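Local coordinates for vacuolar protein sorting-associated protein 54 (PDB 3N1E) that probably acts in retrograde transport from endosomes to the trans-Golgi network as a subunit of the GARP tethering complex, represented here by its helical C-terminal domain, at residues 33-36 against 37-41; 94-98 against 99-103. All blocks are in the same frame, centred on the assembly; numbering follows the deposited sequence. Where two conformers were deposited one is given.

Contact 1 of 2, residues 33-36 against 37-41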
loop_
_atom_site.group_PDB
_atom_site.type_symbol
_atom_site.label_atom_id
_atom_site.label_comp_id
_atom_site.label_asym_id
_atom_site.label_seq_id
_atom_site.Cartn_x
_atom_site.Cartn_y
_atom_site.Cartn_z
ATOM N N ASP A 33 0.882 7.620 -3.875
ATOM C CA ASP A 33 2.258 7.731 -4.373
ATOM C C ASP A 33 2.874 9.105 -4.054
ATOM O O ASP A 33 4.029 9.187 -3.620
ATOM C CB ASP A 33 2.312 7.430 -5.871
ATOM C CG ASP A 33 3.696 7.588 -6.435
ATOM O OD1 ASP A 33 4.523 6.687 -6.165
ATOM O OD2 ASP A 33 3.947 8.620 -7.110
ATOM N N SER A 34 2.091 10.182 -4.235
ATOM C CA SER A 34 2.581 11.518 -3.932
ATOM C C SER A 34 2.821 11.725 -2.434
ATOM O O SER A 34 3.826 12.325 -2.036
ATOM C CB SER A 34 1.645 12.576 -4.530
ATOM O OG SER A 34 1.612 12.453 -5.937
ATOM N N LEU A 35 1.934 11.186 -1.592
ATOM C CA LEU A 35 2.140 11.189 -0.138
ATOM C C LEU A 35 3.421 10.467 0.270
ATOM O O LEU A 35 4.218 10.997 1.072
ATOM C CB LEU A 35 0.925 10.545 0.561
ATOM C CG LEU A 35 1.071 10.467 2.088
ATOM C CD1 LEU A 35 0.928 11.862 2.753
ATOM C CD2 LEU A 35 0.073 9.453 2.640
ATOM N N PHE A 36 3.622 9.268 -0.271
ATOM C CA PHE A 36 4.836 8.495 0.019
ATOM C C PHE A 36 6.098 9.226 -0.420
ATOM O O PHE A 36 7.091 9.202 0.292
ATOM C CB PHE A 36 4.788 7.103 -0.611
ATOM C CG PHE A 36 3.622 6.258 -0.156
ATOM C CD1 PHE A 36 2.982 6.499 1.060
ATOM C CD2 PHE A 36 3.195 5.185 -0.945
ATOM C CE1 PHE A 36 1.875 5.685 1.497
ATOM C CE2 PHE A 36 2.128 4.363 -0.534
ATOM C CZ PHE A 36 1.475 4.605 0.696
ATOM N N ASP A 37 6.067 9.858 -1.598
ATOM C CA ASP A 37 7.233 10.597 -2.069
ATOM C C ASP A 37 7.514 11.739 -1.099
ATOM O O ASP A 37 8.648 11.931 -0.688
ATOM C CB ASP A 37 7.037 11.138 -3.497
ATOM C CG ASP A 37 8.157 12.130 -3.905
ATOM O OD1 ASP A 37 9.331 11.715 -3.921
ATOM O OD2 ASP A 37 7.871 13.322 -4.170
ATOM N N LYS A 38 6.475 12.471 -0.704
ATOM C CA LYS A 38 6.652 13.623 0.183
ATOM C C LYS A 38 7.234 13.201 1.517
ATOM O O LYS A 38 8.218 13.785 1.985
ATOM C CB LYS A 38 5.314 14.325 0.406
ATOM C CG LYS A 38 5.432 15.550 1.259
ATOM C CD LYS A 38 4.058 16.116 1.563
ATOM C CE LYS A 38 3.981 16.609 3.000
ATOM N NZ LYS A 38 5.106 17.516 3.341
ATOM N N LEU A 39 6.651 12.153 2.101
ATOM C CA LEU A 39 7.061 11.712 3.439
ATOM C C LEU A 39 8.409 10.995 3.449
ATOM O O LEU A 39 9.271 11.318 4.280
ATOM C CB LEU A 39 5.966 10.864 4.093
ATOM C CG LEU A 39 4.644 11.576 4.426
ATOM C CD1 LEU A 39 3.589 10.575 4.885
ATOM C CD2 LEU A 39 4.885 12.678 5.484
ATOM N N LEU A 40 8.594 10.042 2.536
ATOM C CA LEU A 40 9.800 9.212 2.547
ATOM C C LEU A 40 11.060 9.955 2.087
ATOM O O LEU A 40 12.155 9.558 2.453
ATOM C CB LEU A 40 9.584 7.921 1.759
ATOM C CG LEU A 40 8.645 6.985 2.525
ATOM C CD1 LEU A 40 8.114 5.867 1.626
ATOM C CD2 LEU A 40 9.376 6.384 3.754
ATOM N N SER A 41 10.892 11.036 1.322
ATOM C CA SER A 41 12.019 11.875 0.887
ATOM C C SER A 41 12.675 12.568 2.072
ATOM O O SER A 41 13.819 13.025 1.967
ATOM C CB SER A 41 11.561 12.940 -0.122
ATOM O OG SER A 41 11.152 12.356 -1.342
HETATM O O HOH W 1 5.132 14.182 -3.730
#
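Asp33 O accepts the backbone N-H of Asp37 at 2.9 Å, the first of five successive i to i+4 bonds that run through this last part of helix 17-40. The carboxylate of Asp33 is engaged elsewhere: its OD1 is hydrogen-bonded to His91 and Ser87 of helix 74-98. Ser34 O takes the N-H of Lys38 and also a water, which donates to this carbonyl and, at 2.9 Å, to Asp37 OD2. The water thereby ties the Asp37 carboxylate to the backbone one turn earlier.

Leu35 makes the main side-chain contact. Its CG stands anti to the backbone N (chi1 178°), which carries CD1 along the helix to Leu39 CD1, 3.6 Å away; the two side chains cross at a slant, while Leu39 CG rests 3.4 Å from Leu35 O. Phe36 O receives Leu40 N at 2.8 Å, and Phe36 CB meets Leu40 CD1 more loosely, at 4.2 Å.

Toward the end of the helix, Asp37 O is gripped twice by Ser41, by N at 3.1 Å and by OG at 2.6 Å, from opposite faces of the carbonyl plane. Ser34, Asp37 and Lys38 lie on the exposed side, whereas the buried face packs into a helical bundle: Phe36 touches Ile57 and Met61 of helix 52-68 and Ile84 of helix 74-98, and Leu40 reaches Cys53 and His91 on the same two helices.

Contact 2 of 2, residues 94-98 against 99-103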
loop_
_atom_site.group_PDB
_atom_site.type_symbol
_atom_site.label_atom_id
_atom_site.label_comp_id
_atom_site.label_asym_id
_atom_site.label_seq_id
_atom_site.Cartn_x
_atom_site.Cartn_y
_atom_site.Cartn_z
ATOM N N LYS A 94 14.260 4.036 -2.575
ATOM C CA LYS A 94 14.999 5.224 -3.029
ATOM C C LYS A 94 15.675 5.929 -1.844
ATOM O O LYS A 94 16.850 6.333 -1.914
ATOM C CB LYS A 94 14.043 6.179 -3.762
ATOM C CG LYS A 94 14.673 7.395 -4.390
ATOM C CD LYS A 94 13.808 7.891 -5.551
ATOM C CE LYS A 94 13.909 6.908 -6.712
ATOM N NZ LYS A 94 12.889 7.108 -7.800
ATOM N N GLN A 95 14.934 6.079 -0.757
ATOM C CA GLN A 95 15.456 6.800 0.395
ATOM C C GLN A 95 16.538 6.002 1.106
ATOM O O GLN A 95 17.537 6.569 1.557
ATOM C CB GLN A 95 14.325 7.223 1.350
ATOM C CG GLN A 95 14.823 8.032 2.575
ATOM C CD GLN A 95 15.324 9.459 2.228
ATOM O OE1 GLN A 95 15.509 9.812 1.049
ATOM N NE2 GLN A 95 15.529 10.283 3.265
ATOM N N LEU A 96 16.368 4.685 1.194
ATOM C CA LEU A 96 17.373 3.880 1.870
ATOM C C LEU A 96 18.675 3.974 1.086
ATOM O O LEU A 96 19.760 4.051 1.677
ATOM C CB LEU A 96 16.940 2.420 2.005
ATOM C CG LEU A 96 15.754 2.217 2.944
ATOM C CD1 LEU A 96 15.302 0.784 2.855
ATOM C CD2 LEU A 96 16.072 2.586 4.396
ATOM N N SER A 97 18.553 4.021 -0.235
ATOM C CA SER A 97 19.733 4.105 -1.085
ATOM C C SER A 97 20.408 5.450 -0.900
ATOM O O SER A 97 21.646 5.524 -0.799
ATOM C CB SER A 97 19.346 3.890 -2.541
ATOM O OG SER A 97 19.102 2.514 -2.760
ATOM N N HIS A 98 19.593 6.494 -0.859
ATOM C CA HIS A 98 20.074 7.863 -0.642
ATOM C C HIS A 98 20.833 7.982 0.679
ATOM O O HIS A 98 21.923 8.577 0.732
ATOM C CB HIS A 98 18.924 8.863 -0.740
ATOM C CG HIS A 98 19.301 10.252 -0.327
ATOM N ND1 HIS A 98 20.065 11.077 -1.124
ATOM C CD2 HIS A 98 19.024 10.958 0.796
ATOM C CE1 HIS A 98 20.247 12.232 -0.506
ATOM N NE2 HIS A 98 19.632 12.185 0.662
ATOM N N LEU A 99 20.283 7.364 1.730
ATOM C CA LEU A 99 20.866 7.395 3.067
ATOM C C LEU A 99 21.991 6.382 3.255
ATOM O O LEU A 99 22.613 6.366 4.316
ATOM C CB LEU A 99 19.767 7.142 4.112
ATOM C CG LEU A 99 18.599 8.103 4.300
ATOM C CD1 LEU A 99 17.545 7.484 5.224
ATOM C CD2 LEU A 99 19.028 9.467 4.813
ATOM N N ASN A 100 22.269 5.552 2.242
ATOM C CA ASN A 100 23.281 4.487 2.324
ATOM C C ASN A 100 23.068 3.526 3.492
ATOM O O ASN A 100 24.015 3.110 4.205
ATOM C CB ASN A 100 24.711 5.062 2.366
ATOM C CG ASN A 100 25.118 5.684 1.059
ATOM O OD1 ASN A 100 25.460 6.861 1.008
ATOM N ND2 ASN A 100 25.099 4.903 0.002
ATOM N N VAL A 101 21.809 3.151 3.670
ATOM C CA VAL A 101 21.456 2.153 4.676
ATOM C C VAL A 101 21.461 0.823 3.968
ATOM O O VAL A 101 20.798 0.656 2.919
ATOM C CB VAL A 101 20.043 2.406 5.283
ATOM C CG1 VAL A 101 19.686 1.309 6.352
ATOM C CG2 VAL A 101 19.982 3.757 5.910
ATOM N N ILE A 102 22.187 -0.128 4.534
ATOM C CA ILE A 102 22.285 -1.429 3.906
ATOM C C ILE A 102 21.832 -2.550 4.841
ATOM O O ILE A 102 21.752 -2.375 6.070
ATOM C CB ILE A 102 23.710 -1.690 3.358
ATOM C CG1 ILE A 102 24.712 -1.825 4.503
ATOM C CG2 ILE A 102 24.113 -0.576 2.358
ATOM C CD1 ILE A 102 25.917 -2.692 4.133
ATOM N N ASN A 103 21.535 -3.702 4.239
ATOM C CA ASN A 103 20.989 -4.843 4.957
ATOM C C ASN A 103 22.069 -5.716 5.590
ATOM O O ASN A 103 22.212 -6.887 5.226
ATOM C CB ASN A 103 20.111 -5.642 3.972
ATOM C CG ASN A 103 19.192 -6.620 4.653
ATOM O OD1 ASN A 103 18.838 -7.651 4.062
ATOM N ND2 ASN A 103 18.734 -6.294 5.855
#
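A Schellman motif closes the C-terminal end of helix 74-98, with Leu96 O accepting the N-H of Val101 at 3.0 Å and Asn100 in the left-handed conformation (phi 55°). This 6→1 bond is nearly straight, 167° at the hydrogen. Asn100 N turns back to Ser97 O at 3.1 Å, approaching from above the carbonyl plane and not along a lone pair. One residue earlier the regular pattern still holds, Leu99 N binding Gln95 O at 2.9 Å.

Around this reversal, Leu99 folds back over Gln95: its CD1 lies 3.8 Å from Gln95 CG, and its CG is 3.9 Å from Gln95 NE2. The bend of the glutamine at chi2 (70°) brings the amide alongside the leucine branches, and NE2 is held by the carbonyl of Tyr43. Beyond the turn, Val101 CB comes to 4.1 Å from Leu96 CD2, the hydrophobic contact between the residues joined by the 6→1 bond that commonly accompanies a Schellman motif.

Gln95 and Leu99 both touch Glu44, in the loop that follows helix 17-40. Leu96 and Val101 instead share Val112 on helix 107-124, and Val101 also meets Gln108 of that helix and Trp140 near the C-terminus.

Both contacts are local and partly buried, each toward the end of a helix, but the centre of contact 1 lies about 12 Å from the centre of the chain and that of contact 2 about 20 Å. Contact 1 keeps the regular i to i+4 pattern and adds a water bridge and a serine side-chain bond; contact 2 breaks the pattern with a Schellman turn. Their buried apolar groups face different partners: helices 52-68 and 74-98 for 33-41, helix 107-124 and Trp140 for 94-103. The two meet directly where Gln95 CG packs 3.1 Å from Leu40 O, where the ends of helices 17-40 and 74-98 come together.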